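Local coordinates for protein pectate lyase/Amb allergen (Acidovorax citrulli, PDB 4HWV) that probably cleaves pectate, the polygalacturonate of plant cell walls, as a secreted, calcium-dependent lyase of polysaccharide lyase family 1, at residues D219-V231 with D271-V283. Numbering follows the deposited sequence.
Sequences DGRWNSEYDLISV and DFKVQHHDGLVDV. With CA (calcium ion), chain C.
Asp227, Asp278 and Asp282 meet across the two segments at one calcium ion. Asp227 chelates it through OD1 and OD2 (2.2 and 2.4 Å from the calcium), Asp278 and Asp282 each give OD2, and three waters bring the coordinating oxygens to seven. The carboxylate planes of Asp227 and Asp282 are turned 70° from each other. Asp227 OD1 also accepts a hydrogen bond from Gly279 N at 2.8 Å, on its anti side. Asp278 reaches the ion with CG anti to its backbone N (chi1 -163°); Leu305 N donates a hydrogen bond to Asp282 OD1. Beyond the site, strands 229-231 and 281-283 run parallel, joined by Ile229 N to Leu280 O, Asp282 N to Ile229 O and Val231 N to Asp282 O (2.8 Å). Ile229, Val231, Val281 and Val283 pack on the face opposite Asp282. Toward the other end, Ser224 OG donates to a lone pair of Gln275 O at 2.6 Å, Val274 CG2 lies over the five-membered ring of Trp222, and the Arg221 guanidinium stacks on the Asp271 carboxylate, planes 19° apart, a long, charge-only salt bridge. The calcium joins neighbouring coils of the right-handed parallel beta-helix, probably offsets repulsion among three aspartates and, as in related pectate lyases, would help bind acidic substrate.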
ATOM      1  N   ASP A 219     -25.578 -12.780   9.720  1.00 11.22           N
ATOM      2  CA  ASP A 219     -25.784 -11.382   9.353  1.00 10.25           C
ATOM      3  C   ASP A 219     -25.235 -11.059   7.977  1.00  8.71           C
ATOM      4  O   ASP A 219     -25.587 -10.042   7.394  1.00  9.06           O
ATOM      5  CB  ASP A 219     -25.095 -10.465  10.360  1.00 11.19           C
ATOM      6  CG  ASP A 219     -25.714 -10.532  11.729  1.00 13.60           C
ATOM      7  OD1 ASP A 219     -26.940 -10.743  11.831  1.00 14.90           O
ATOM      8  OD2 ASP A 219     -24.958 -10.368  12.696  1.00 14.64           O
ATOM      9  N   GLY A 220     -24.346 -11.908   7.468  1.00  8.47           N
ATOM     10  CA  GLY A 220     -23.758 -11.685   6.158  1.00  8.38           C
ATOM     11  C   GLY A 220     -22.305 -11.234   6.158  1.00  7.86           C
ATOM     12  O   GLY A 220     -21.828 -10.567   7.086  1.00  7.79           O
ATOM     13  N   ARG A 221     -21.590 -11.614   5.101  1.00  7.22           N
ATOM     14  CA  ARG A 221     -20.204 -11.196   4.923  1.00  7.43           C
ATOM     15  C   ARG A 221     -19.914 -11.048   3.456  1.00  6.27           C
ATOM     16  O   ARG A 221     -20.519 -11.728   2.620  1.00  7.78           O
ATOM     17  CB  ARG A 221     -19.226 -12.254   5.448  1.00  8.36           C
ATOM     18  CG  ARG A 221     -19.287 -12.513   6.942  1.00  9.14           C
ATOM     19  CD  ARG A 221     -18.716 -11.342   7.754  1.00 10.05           C
ATOM     20  NE  ARG A 221     -18.603 -11.639   9.184  1.00 11.61           N
ATOM     21  CZ  ARG A 221     -19.565 -11.434  10.077  1.00 12.17           C
ATOM     22  NH1 ARG A 221     -20.727 -10.924   9.697  1.00 12.46           N
ATOM     23  NH2 ARG A 221     -19.358 -11.741  11.359  1.00 13.34           N
ATOM     24  N   TRP A 222     -18.954 -10.178   3.144  1.00  6.54           N
ATOM     25  CA  TRP A 222     -18.328 -10.165   1.819  1.00  6.19           C
ATOM     26  C   TRP A 222     -17.195 -11.171   1.800  1.00  6.05           C
ATOM     27  O   TRP A 222     -16.364 -11.162   2.694  1.00  7.72           O
ATOM     28  CB  TRP A 222     -17.738  -8.787   1.529  1.00  5.66           C
ATOM     29  CG  TRP A 222     -18.768  -7.708   1.249  1.00  5.35           C
ATOM     30  CD1 TRP A 222     -19.278  -6.803   2.148  1.00  6.27           C
ATOM     31  CD2 TRP A 222     -19.405  -7.425  -0.008  1.00  4.96           C
ATOM     32  NE1 TRP A 222     -20.192  -5.988   1.521  1.00  6.37           N
ATOM     33  CE2 TRP A 222     -20.301  -6.350   0.207  1.00  5.69           C
ATOM     34  CE3 TRP A 222     -19.312  -7.980  -1.290  1.00  5.59           C
ATOM     35  CZ2 TRP A 222     -21.049  -5.787  -0.820  1.00  5.80           C
ATOM     36  CZ3 TRP A 222     -20.081  -7.436  -2.305  1.00  5.73           C
ATOM     37  CH2 TRP A 222     -20.945  -6.352  -2.060  1.00  5.66           C
ATOM     38  N   ASN A 223     -17.144 -11.999   0.762  1.00  5.67           N
ATOM     39  CA  ASN A 223     -16.077 -12.983   0.642  1.00  6.52           C
ATOM     40  C   ASN A 223     -15.419 -12.908  -0.712  1.00  5.67           C
ATOM     41  O   ASN A 223     -16.090 -12.680  -1.731  1.00  6.33           O
ATOM     42  CB  ASN A 223     -16.602 -14.403   0.842  1.00  8.98           C
ATOM     43  CG  ASN A 223     -17.150 -14.628   2.245  1.00 10.96           C
ATOM     44  OD1 ASN A 223     -16.425 -14.533   3.247  1.00 12.92           O
ATOM     45  ND2 ASN A 223     -18.421 -14.958   2.328  1.00 11.57           N
ATOM     46  N   SER A 224     -14.110 -13.164  -0.711  1.00  4.81           N
ATOM     47  CA  SER A 224     -13.293 -13.202  -1.916  1.00  4.81           C
ATOM     48  C   SER A 224     -12.637 -14.562  -2.074  1.00  5.05           C
ATOM     49  O   SER A 224     -12.639 -15.390  -1.154  1.00  6.29           O
ATOM     50  CB  SER A 224     -12.255 -12.085  -1.876  1.00  4.76           C
ATOM     51  OG  SER A 224     -12.854 -10.839  -2.194  1.00  5.27           O
ATOM     52  N   GLU A 225     -12.079 -14.795  -3.252  1.00  4.07           N
ATOM     53  CA  GLU A 225     -11.730 -16.143  -3.673  1.00  5.07           C
ATOM     54  C   GLU A 225     -10.242 -16.452  -3.821  1.00  5.20           C
ATOM     55  O   GLU A 225      -9.888 -17.622  -3.998  1.00  5.62           O
ATOM     56  CB  GLU A 225     -12.423 -16.433  -5.010  1.00  7.08           C
ATOM     57  CG  GLU A 225     -13.941 -16.466  -4.908  1.00 10.44           C
ATOM     58  CD  GLU A 225     -14.426 -17.618  -4.067  1.00 14.29           C
ATOM     59  OE1 GLU A 225     -13.933 -18.734  -4.316  1.00 15.57           O
ATOM     60  OE2 GLU A 225     -15.294 -17.410  -3.168  1.00 16.68           O
ATOM     61  N   TYR A 226      -9.371 -15.446  -3.779  1.00  3.97           N
ATOM     62  CA  TYR A 226      -7.971 -15.690  -4.165  1.00  3.84           C
ATOM     63  C   TYR A 226      -7.004 -15.649  -3.006  1.00  4.09           C
ATOM     64  O   TYR A 226      -6.979 -14.680  -2.227  1.00  5.35           O
ATOM     65  CB  TYR A 226      -7.519 -14.730  -5.288  1.00  4.08           C
ATOM     66  CG  TYR A 226      -8.540 -14.654  -6.382  1.00  3.68           C
ATOM     67  CD1 TYR A 226      -9.020 -15.802  -6.986  1.00  4.15           C
ATOM     68  CD2 TYR A 226      -9.083 -13.442  -6.767  1.00  4.11           C
ATOM     69  CE1 TYR A 226     -10.005 -15.758  -7.949  1.00  4.46           C
ATOM     70  CE2 TYR A 226     -10.075 -13.370  -7.717  1.00  4.50           C
ATOM     71  CZ  TYR A 226     -10.535 -14.528  -8.321  1.00  4.68           C
ATOM     72  OH  TYR A 226     -11.547 -14.483  -9.248  1.00  6.01           O
ATOM     73  N   ASP A 227      -6.233 -16.726  -2.877  1.00  3.81           N
ATOM     74  CA  ASP A 227      -5.106 -16.790  -1.947  1.00  3.73           C
ATOM     75  C   ASP A 227      -3.842 -16.447  -2.710  1.00  3.62           C
ATOM     76  O   ASP A 227      -3.839 -16.454  -3.930  1.00  4.81           O
ATOM     77  CB  ASP A 227      -4.920 -18.231  -1.462  1.00  4.56           C
ATOM     78  CG  ASP A 227      -6.169 -18.812  -0.836  1.00  6.12           C
ATOM     79  OD1 ASP A 227      -6.946 -18.057  -0.216  1.00  6.47           O
ATOM     80  OD2 ASP A 227      -6.366 -20.045  -0.951  1.00  7.36           O
ATOM     81  N   LEU A 228      -2.739 -16.175  -2.021  1.00  3.20           N
ATOM     82  CA  LEU A 228      -1.473 -16.092  -2.742  1.00  3.32           C
ATOM     83  C   LEU A 228      -1.012 -17.494  -3.171  1.00  3.02           C
ATOM     84  O   LEU A 228      -0.497 -17.662  -4.280  1.00  3.88           O
ATOM     85  CB  LEU A 228      -0.413 -15.340  -1.930  1.00  3.60           C
ATOM     86  CG  LEU A 228      -0.753 -13.835  -1.851  1.00  3.85           C
ATOM     87  CD1 LEU A 228       0.006 -13.159  -0.716  1.00  4.38           C
ATOM     88  CD2 LEU A 228      -0.461 -13.137  -3.181  1.00  5.10           C
ATOM     89  N   ILE A 229      -1.195 -18.489  -2.297  1.00  3.20           N
ATOM     90  CA  ILE A 229      -0.935 -19.888  -2.645  1.00  3.59           C
ATOM     91  C   ILE A 229      -2.063 -20.735  -2.059  1.00  3.05           C
ATOM     92  O   ILE A 229      -2.404 -20.593  -0.866  1.00  3.49           O
ATOM     93  CB  ILE A 229       0.419 -20.398  -2.082  1.00  3.68           C
ATOM     94  CG1 ILE A 229       1.598 -19.523  -2.557  1.00  4.78           C
ATOM     95  CG2 ILE A 229       0.640 -21.857  -2.491  1.00  4.50           C
ATOM     96  CD1 ILE A 229       2.925 -19.904  -1.909  1.00  5.40           C
ATOM     97  N   SER A 230      -2.651 -21.591  -2.895  1.00  3.33           N
ATOM     98  CA  SER A 230      -3.659 -22.554  -2.449  1.00  3.62           C
ATOM     99  C   SER A 230      -3.076 -23.946  -2.593  1.00  3.64           C
ATOM    100  O   SER A 230      -2.525 -24.286  -3.658  1.00  4.41           O
ATOM    101  CB  SER A 230      -4.916 -22.462  -3.313  1.00  4.56           C
ATOM    102  OG  SER A 230      -5.487 -21.158  -3.283  1.00  5.13           O
ATOM    103  N   VAL A 231      -3.196 -24.753  -1.538  1.00  3.40           N
ATOM    104  CA  VAL A 231      -2.665 -26.103  -1.538  1.00  3.73           C
ATOM    105  C   VAL A 231      -3.806 -27.086  -1.253  1.00  3.36           C
ATOM    106  O   VAL A 231      -4.012 -27.491  -0.113  1.00  4.23           O
ATOM    107  CB  VAL A 231      -1.523 -26.271  -0.520  1.00  3.92           C
ATOM    108  CG1 VAL A 231      -0.793 -27.588  -0.764  1.00  4.34           C
ATOM    109  CG2 VAL A 231      -0.551 -25.086  -0.606  1.00  4.87           C
ATOM    110  N   ASP A 271     -17.524  -5.699  10.555  1.00 11.40           N
ATOM    111  CA  ASP A 271     -17.864  -7.073  10.151  1.00 12.49           C
ATOM    112  C   ASP A 271     -18.220  -7.095   8.657  1.00 10.43           C
ATOM    113  O   ASP A 271     -18.071  -8.114   7.985  1.00 10.50           O
ATOM    114  CB  ASP A 271     -19.099  -7.616  10.910  1.00 15.40           C
ATOM    115  CG  ASP A 271     -18.809  -8.059  12.337  1.00 18.47           C
ATOM    116  OD1 ASP A 271     -17.633  -8.243  12.697  1.00 18.39           O
ATOM    117  OD2 ASP A 271     -19.798  -8.258  13.098  1.00 20.41           O
ATOM    118  N   PHE A 272     -18.708  -5.967   8.154  1.00  8.60           N
ATOM    119  CA  PHE A 272     -19.314  -5.897   6.833  1.00  7.64           C
ATOM    120  C   PHE A 272     -18.428  -5.168   5.823  1.00  7.28           C
ATOM    121  O   PHE A 272     -18.895  -4.747   4.766  1.00  7.59           O
ATOM    122  CB  PHE A 272     -20.720  -5.290   6.969  1.00  7.76           C
ATOM    123  CG  PHE A 272     -21.513  -5.950   8.066  1.00  7.84           C
ATOM    124  CD1 PHE A 272     -21.868  -7.283   7.959  1.00  8.00           C
ATOM    125  CD2 PHE A 272     -21.856  -5.261   9.228  1.00  8.26           C
ATOM    126  CE1 PHE A 272     -22.565  -7.917   8.973  1.00  8.64           C
ATOM    127  CE2 PHE A 272     -22.557  -5.894  10.235  1.00  8.53           C
ATOM    128  CZ  PHE A 272     -22.902  -7.235  10.110  1.00  8.45           C
ATOM    129  N   LYS A 273     -17.130  -5.070   6.135  1.00  7.19           N
ATOM    130  CA  LYS A 273     -16.172  -4.495   5.193  1.00  7.46           C
ATOM    131  C   LYS A 273     -16.202  -5.282   3.879  1.00  6.39           C
ATOM    132  O   LYS A 273     -16.525  -6.487   3.858  1.00  6.30           O
ATOM    133  CB  LYS A 273     -14.751  -4.523   5.765  1.00  7.86           C
ATOM    134  CG  LYS A 273     -14.172  -5.927   5.931  1.00  8.99           C
ATOM    135  CD  LYS A 273     -12.770  -5.911   6.520  1.00 11.40           C
ATOM    136  CE  LYS A 273     -12.840  -5.578   8.003  1.00 14.33           C
ATOM    137  NZ  LYS A 273     -11.511  -5.331   8.574  1.00 16.37           N
ATOM    138  N   VAL A 274     -15.869  -4.610   2.780  1.00  5.79           N
ATOM    139  CA  VAL A 274     -15.808  -5.294   1.509  1.00  4.83           C
ATOM    140  C   VAL A 274     -14.430  -5.938   1.406  1.00  4.44           C
ATOM    141  O   VAL A 274     -13.445  -5.314   1.017  1.00  5.30           O
ATOM    142  CB  VAL A 274     -16.067  -4.337   0.341  1.00  4.88           C
ATOM    143  CG1 VAL A 274     -16.052  -5.089  -0.977  1.00  5.62           C
ATOM    144  CG2 VAL A 274     -17.424  -3.616   0.490  1.00  6.23           C
ATOM    145  N   GLN A 275     -14.394  -7.213   1.768  1.00  4.31           N
ATOM    146  CA  GLN A 275     -13.164  -7.991   1.848  1.00  4.36           C
ATOM    147  C   GLN A 275     -12.750  -8.473   0.464  1.00  4.23           C
ATOM    148  O   GLN A 275     -13.446  -9.287  -0.141  1.00  4.86           O
ATOM    149  CB  GLN A 275     -13.401  -9.180   2.787  1.00  5.01           C
ATOM    150  CG  GLN A 275     -12.221 -10.129   2.949  1.00  6.07           C
ATOM    151  CD  GLN A 275     -10.954  -9.405   3.368  1.00  6.33           C
ATOM    152  OE1 GLN A 275     -10.138  -9.003   2.526  1.00  6.09           O
ATOM    153  NE2 GLN A 275     -10.777  -9.226   4.680  1.00  7.76           N
ATOM    154  N   HIS A 276     -11.633  -7.938  -0.024  1.00  3.64           N
ATOM    155  CA  HIS A 276     -11.108  -8.282  -1.333  1.00  3.81           C
ATOM    156  C   HIS A 276     -10.027  -9.369  -1.294  1.00  3.63           C
ATOM    157  O   HIS A 276      -9.519  -9.775  -2.347  1.00  3.75           O
ATOM    158  CB  HIS A 276     -10.519  -7.031  -1.993  1.00  4.23           C
ATOM    159  CG  HIS A 276     -11.546  -6.003  -2.367  1.00  3.80           C
ATOM    160  ND1 HIS A 276     -12.256  -6.043  -3.551  1.00  3.68           N
ATOM    161  CD2 HIS A 276     -11.951  -4.879  -1.726  1.00  4.53           C
ATOM    162  CE1 HIS A 276     -13.073  -5.003  -3.607  1.00  4.33           C
ATOM    163  NE2 HIS A 276     -12.908  -4.285  -2.511  1.00  5.13           N
ATOM    164  N   HIS A 277      -9.668  -9.828  -0.096  1.00  3.81           N
ATOM    165  CA  HIS A 277      -8.639 -10.848   0.047  1.00  3.75           C
ATOM    166  C   HIS A 277      -9.219 -12.125   0.623  1.00  4.21           C
ATOM    167  O   HIS A 277     -10.334 -12.123   1.168  1.00  5.55           O
ATOM    168  CB  HIS A 277      -7.520 -10.357   0.953  1.00  3.84           C
ATOM    169  CG  HIS A 277      -6.825  -9.155   0.414  1.00  3.51           C
ATOM    170  ND1 HIS A 277      -6.912  -7.913   1.011  1.00  4.45           N
ATOM    171  CD2 HIS A 277      -6.056  -8.995  -0.689  1.00  3.98           C
ATOM    172  CE1 HIS A 277      -6.195  -7.048   0.310  1.00  4.65           C
ATOM    173  NE2 HIS A 277      -5.676  -7.675  -0.730  1.00  4.81           N
ATOM    174  N   ASP A 278      -8.463 -13.204   0.517  1.00  4.50           N
ATOM    175  CA  ASP A 278      -8.856 -14.449   1.147  1.00  4.74           C
ATOM    176  C   ASP A 278      -7.662 -14.872   2.004  1.00  4.26           C
ATOM    177  O   ASP A 278      -7.296 -14.148   2.929  1.00  4.96           O
ATOM    178  CB  ASP A 278      -9.305 -15.523   0.141  1.00  7.15           C
ATOM    179  CG  ASP A 278     -10.086 -16.640   0.814  1.00 10.20           C
ATOM    180  OD1 ASP A 278     -10.856 -16.334   1.743  1.00 12.24           O
ATOM    181  OD2 ASP A 278      -9.935 -17.812   0.414  1.00 13.36           O
ATOM    182  N   GLY A 279      -7.036 -16.004   1.718  1.00  4.65           N
ATOM    183  CA  GLY A 279      -5.910 -16.432   2.534  1.00  4.15           C
ATOM    184  C   GLY A 279      -4.562 -15.943   2.041  1.00  4.24           C
ATOM    185  O   GLY A 279      -4.420 -15.460   0.904  1.00  4.79           O
ATOM    186  N   LEU A 280      -3.548 -16.098   2.885  1.00  4.04           N
ATOM    187  CA  LEU A 280      -2.166 -16.028   2.371  1.00  4.26           C
ATOM    188  C   LEU A 280      -1.792 -17.383   1.759  1.00  4.51           C
ATOM    189  O   LEU A 280      -1.560 -17.477   0.555  1.00  4.74           O
ATOM    190  CB  LEU A 280      -1.176 -15.633   3.476  1.00  4.63           C
ATOM    191  CG  LEU A 280      -1.371 -14.209   4.025  1.00  4.56           C
ATOM    192  CD1 LEU A 280      -0.431 -13.928   5.191  1.00  5.41           C
ATOM    193  CD2 LEU A 280      -1.209 -13.152   2.924  1.00  5.40           C
ATOM    194  N   VAL A 281      -1.758 -18.418   2.595  1.00  3.83           N
ATOM    195  CA  VAL A 281      -1.553 -19.791   2.138  1.00  4.01           C
ATOM    196  C   VAL A 281      -2.591 -20.659   2.836  1.00  3.94           C
ATOM    197  O   VAL A 281      -2.573 -20.787   4.062  1.00  5.22           O
ATOM    198  CB  VAL A 281      -0.136 -20.338   2.433  1.00  4.21           C
ATOM    199  CG1 VAL A 281      -0.011 -21.744   1.839  1.00  4.56           C
ATOM    200  CG2 VAL A 281       0.945 -19.404   1.878  1.00  4.83           C
ATOM    201  N   ASP A 282      -3.499 -21.238   2.052  1.00  4.66           N
ATOM    202  CA  ASP A 282      -4.526 -22.128   2.586  1.00  4.75           C
ATOM    203  C   ASP A 282      -4.198 -23.547   2.161  1.00  5.10           C
ATOM    204  O   ASP A 282      -3.822 -23.782   1.008  1.00  7.64           O
ATOM    205  CB  ASP A 282      -5.920 -21.744   2.081  1.00  5.56           C
ATOM    206  CG  ASP A 282      -6.464 -20.483   2.732  1.00  6.08           C
ATOM    207  OD1 ASP A 282      -5.883 -19.964   3.713  1.00  5.88           O
ATOM    208  OD2 ASP A 282      -7.509 -20.001   2.241  1.00  7.97           O
ATOM    209  N   VAL A 283      -4.351 -24.488   3.082  1.00  3.89           N
ATOM    210  CA  VAL A 283      -4.093 -25.904   2.807  1.00  3.84           C
ATOM    211  C   VAL A 283      -5.380 -26.630   3.123  1.00  3.99           C
ATOM    212  O   VAL A 283      -5.821 -26.639   4.270  1.00  5.12           O
ATOM    213  CB  VAL A 283      -2.930 -26.464   3.674  1.00  4.29           C
ATOM    214  CG1 VAL A 283      -2.633 -27.902   3.290  1.00  5.30           C
ATOM    215  CG2 VAL A 283      -1.684 -25.581   3.551  1.00  5.24           C
TER
HETATM  216 CA    CA C 601      -8.389 -19.672   0.215  0.80 11.70          CA
HETATM  217  O   HOH W   1     -22.074 -10.342  12.157  1.00 17.19           O
HETATM  218  O   HOH W   2     -20.725  -3.623   3.016  1.00  6.38           O
HETATM  219  O   HOH W   3     -17.683  -8.587   5.268  1.00  8.30           O
HETATM  220  O   HOH W   4     -12.515 -13.731   1.674  1.00  8.59           O
HETATM  221  O   HOH W   5      -9.543 -19.645  -2.167  1.00 17.81           O
HETATM  222  O   HOH W   6      -9.009 -12.696  -2.873  1.00  4.76           O
HETATM  223  O   HOH W   7      -5.564 -13.099  -0.343  1.00  6.81           O
HETATM  224  O   HOH W   8     -10.703 -20.795   0.876  1.00 42.90           O
HETATM  225  O   HOH W   9      -8.642 -22.316  -0.140  1.00 24.34           O